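Local structure of acetyl transferase (Salmonella typhimurium, 1S7K) at residues A[153-159]-A[171-177]. The protein acetylates the N-terminal alpha-amino group of ribosomal protein L7/L12, acting as a dimer and probably using acetyl-coenzyme A as a GNAT-family enzyme. Sequence-based numbering, arbitrary orientation.
Sequences FTLEGCM and DVNMYAR
Over one face of the Phe153 ring lies Arg177 CB, 4.0 Å from the ring centroid and 12° off the normal, a CH-pi contact; Tyr175 C and Ala176 N meet that ring at its edge, in plane. The Tyr175 ring takes Leu155 CD1 over the centre of one face, 3.9 Å from the centroid. Leu155 achieves this with CG anti to its backbone N (chi1 178°), and the same methyl also touches Asn173 CB.

The strands pair antiparallel, with axes 164° apart. Thr154 and Ala176 exchange two backbone hydrogen bonds, as do Met159 and Val172. Between them the register slips by one residue: Met174 O accepts a hydrogen bond from Glu156 N at 2.8 Å and a weak one from Gly157 N at 3.3 Å, which defines a classic beta bulge. Met174 N returns a nearly straight bond to Gly157 O.

At the bulge the Glu156 side chain extends across Ala176 CB, 3.1 Å from OE1, and beside Met174 SD. Its carboxylate is held from outside the pair: OE2 forms a salt bridge with Arg132, and OE1 accepts a hydrogen bond from the backbone N of Lys160 of the second subunit. Nearby, Met159 SD lies 3.8 Å from Met174 CE, and Met159 of the second subunit packs on Met174, placing this face at the dimer interface.

On the other face, Tyr175 OH and Asn173 ND2 both hydrogen-bond Asn145 OD1 of helix 142-150, with Tyr175 close to Cys137, which binds coenzyme A covalently in a ligand-bound structure of this protein but carries no ligand here. Strand 154-165 is the edge strand of the GNAT sheet within this chain; strand 168-178 bonds to it and to strand 132-138, while Phe153 packs against Leu117 and Met121 of helix 112-127.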
loop_
_atom_site.group_PDB
_atom_site.type_symbol
_atom_site.label_atom_id
_atom_site.label_comp_id
_atom_site.label_asym_id
_atom_site.label_seq_id
_atom_site.Cartn_x
_atom_site.Cartn_y
_atom_site.Cartn_z
ATOM N N PHE A 153 -18.432 -0.184 -6.142
ATOM C CA PHE A 153 -17.229 -0.830 -5.630
ATOM C C PHE A 153 -17.690 -1.920 -4.650
ATOM O O PHE A 153 -18.726 -1.779 -3.986
ATOM C CB PHE A 153 -16.329 0.158 -4.862
ATOM C CG PHE A 153 -15.485 1.067 -5.740
ATOM C CD1 PHE A 153 -16.067 2.025 -6.563
ATOM C CD2 PHE A 153 -14.091 0.926 -5.769
ATOM C CE1 PHE A 153 -15.279 2.825 -7.397
ATOM C CE2 PHE A 153 -13.284 1.706 -6.589
ATOM C CZ PHE A 153 -13.873 2.663 -7.419
ATOM N N THR A 154 -16.913 -2.986 -4.518
ATOM C CA THR A 154 -17.273 -4.051 -3.588
ATOM C C THR A 154 -16.431 -3.851 -2.351
ATOM O O THR A 154 -15.241 -3.583 -2.491
ATOM C CB THR A 154 -16.926 -5.426 -4.209
ATOM O OG1 THR A 154 -17.780 -5.636 -5.344
ATOM C CG2 THR A 154 -17.163 -6.542 -3.146
ATOM N N LEU A 155 -17.045 -3.892 -1.156
ATOM C CA LEU A 155 -16.267 -3.766 0.088
ATOM C C LEU A 155 -15.550 -5.116 0.289
ATOM O O LEU A 155 -16.198 -6.160 0.452
ATOM C CB LEU A 155 -17.196 -3.492 1.286
ATOM C CG LEU A 155 -16.528 -3.384 2.694
ATOM C CD1 LEU A 155 -15.576 -2.230 2.749
ATOM C CD2 LEU A 155 -17.587 -3.179 3.742
ATOM N N GLU A 156 -14.226 -5.073 0.221
ATOM C CA GLU A 156 -13.371 -6.253 0.397
ATOM C C GLU A 156 -12.961 -6.510 1.828
ATOM O O GLU A 156 -12.592 -7.659 2.170
ATOM C CB GLU A 156 -12.108 -6.094 -0.434
ATOM C CG GLU A 156 -12.419 -6.069 -1.924
ATOM C CD GLU A 156 -11.129 -6.015 -2.751
ATOM O OE1 GLU A 156 -11.127 -6.489 -3.881
ATOM O OE2 GLU A 156 -10.126 -5.480 -2.267
ATOM N N GLY A 157 -12.986 -5.462 2.662
ATOM C CA GLY A 157 -12.610 -5.663 4.065
ATOM C C GLY A 157 -12.504 -4.360 4.820
ATOM O O GLY A 157 -12.577 -3.267 4.228
ATOM N N CYS A 158 -12.229 -4.504 6.115
ATOM C CA CYS A 158 -12.086 -3.371 7.042
ATOM C C CYS A 158 -10.731 -3.515 7.741
ATOM O O CYS A 158 -10.508 -4.514 8.441
ATOM C CB CYS A 158 -13.205 -3.466 8.064
ATOM S SG CYS A 158 -13.198 -2.012 9.109
ATOM N N MET A 159 -9.797 -2.562 7.516
ATOM C CA MET A 159 -8.478 -2.634 8.121
ATOM C C MET A 159 -8.559 -1.922 9.472
ATOM O O MET A 159 -8.808 -0.744 9.505
ATOM C CB MET A 159 -7.528 -1.907 7.199
ATOM C CG MET A 159 -7.508 -2.603 5.774
ATOM S SD MET A 159 -6.717 -1.566 4.528
ATOM C CE MET A 159 -5.097 -1.462 5.087
ATOM N N ASP A 171 -10.404 2.813 11.875
ATOM C CA ASP A 171 -10.603 1.660 10.977
ATOM C C ASP A 171 -10.850 2.248 9.563
ATOM O O ASP A 171 -11.474 3.335 9.408
ATOM C CB ASP A 171 -11.828 0.877 11.434
ATOM C CG ASP A 171 -11.588 0.024 12.685
ATOM O OD1 ASP A 171 -10.547 0.201 13.395
ATOM O OD2 ASP A 171 -12.512 -0.805 12.960
ATOM N N VAL A 172 -10.435 1.491 8.541
ATOM C CA VAL A 172 -10.524 1.912 7.147
ATOM C C VAL A 172 -11.160 0.824 6.276
ATOM O O VAL A 172 -10.721 -0.293 6.321
ATOM C CB VAL A 172 -9.092 2.139 6.575
ATOM C CG1 VAL A 172 -9.114 2.467 5.042
ATOM C CG2 VAL A 172 -8.440 3.323 7.293
ATOM N N ASN A 173 -12.155 1.181 5.483
ATOM C CA ASN A 173 -12.792 0.227 4.573
ATOM C C ASN A 173 -11.961 0.159 3.302
ATOM O O ASN A 173 -11.481 1.182 2.785
ATOM C CB ASN A 173 -14.210 0.678 4.225
ATOM C CG ASN A 173 -15.223 0.327 5.321
ATOM O OD1 ASN A 173 -15.047 -0.641 6.059
ATOM N ND2 ASN A 173 -16.290 1.125 5.429
ATOM N N MET A 174 -11.786 -1.050 2.798
ATOM C CA MET A 174 -11.091 -1.201 1.554
ATOM C C MET A 174 -12.127 -1.684 0.563
ATOM O O MET A 174 -12.733 -2.748 0.745
ATOM C CB MET A 174 -9.930 -2.211 1.653
ATOM C CG MET A 174 -9.368 -2.418 0.195
ATOM S SD MET A 174 -7.871 -3.421 0.130
ATOM C CE MET A 174 -6.729 -2.224 0.822
ATOM N N TYR A 175 -12.287 -0.907 -0.515
ATOM C CA TYR A 175 -13.250 -1.170 -1.603
ATOM C C TYR A 175 -12.512 -1.380 -2.912
ATOM O O TYR A 175 -11.462 -0.767 -3.147
ATOM C CB TYR A 175 -14.143 0.052 -1.831
ATOM C CG TYR A 175 -15.157 0.355 -0.754
ATOM C CD1 TYR A 175 -16.426 -0.239 -0.773
ATOM C CD2 TYR A 175 -14.875 1.298 0.239
ATOM C CE1 TYR A 175 -17.417 0.155 0.214
ATOM C CE2 TYR A 175 -15.816 1.669 1.189
ATOM C CZ TYR A 175 -17.104 1.098 1.166
ATOM O OH TYR A 175 -18.083 1.551 2.095
ATOM N N ALA A 176 -13.031 -2.231 -3.770
ATOM C CA ALA A 176 -12.361 -2.389 -5.063
ATOM C C ALA A 176 -13.341 -2.615 -6.184
ATOM O O ALA A 176 -14.452 -3.122 -5.981
ATOM C CB ALA A 176 -11.277 -3.572 -5.050
ATOM N N ARG A 177 -12.940 -2.182 -7.371
ATOM C CA ARG A 177 -13.695 -2.454 -8.587
ATOM C C ARG A 177 -12.699 -2.912 -9.625
ATOM O O ARG A 177 -11.651 -2.251 -9.791
ATOM C CB ARG A 177 -14.363 -1.175 -9.121
ATOM C CG ARG A 177 -15.412 -1.559 -10.186
ATOM C CD ARG A 177 -16.495 -0.467 -10.349
ATOM N NE ARG A 177 -17.098 -0.615 -11.658
ATOM C CZ ARG A 177 -17.728 0.347 -12.321
ATOM N NH1 ARG A 177 -17.879 1.555 -11.787
ATOM N NH2 ARG A 177 -18.114 0.112 -13.582
#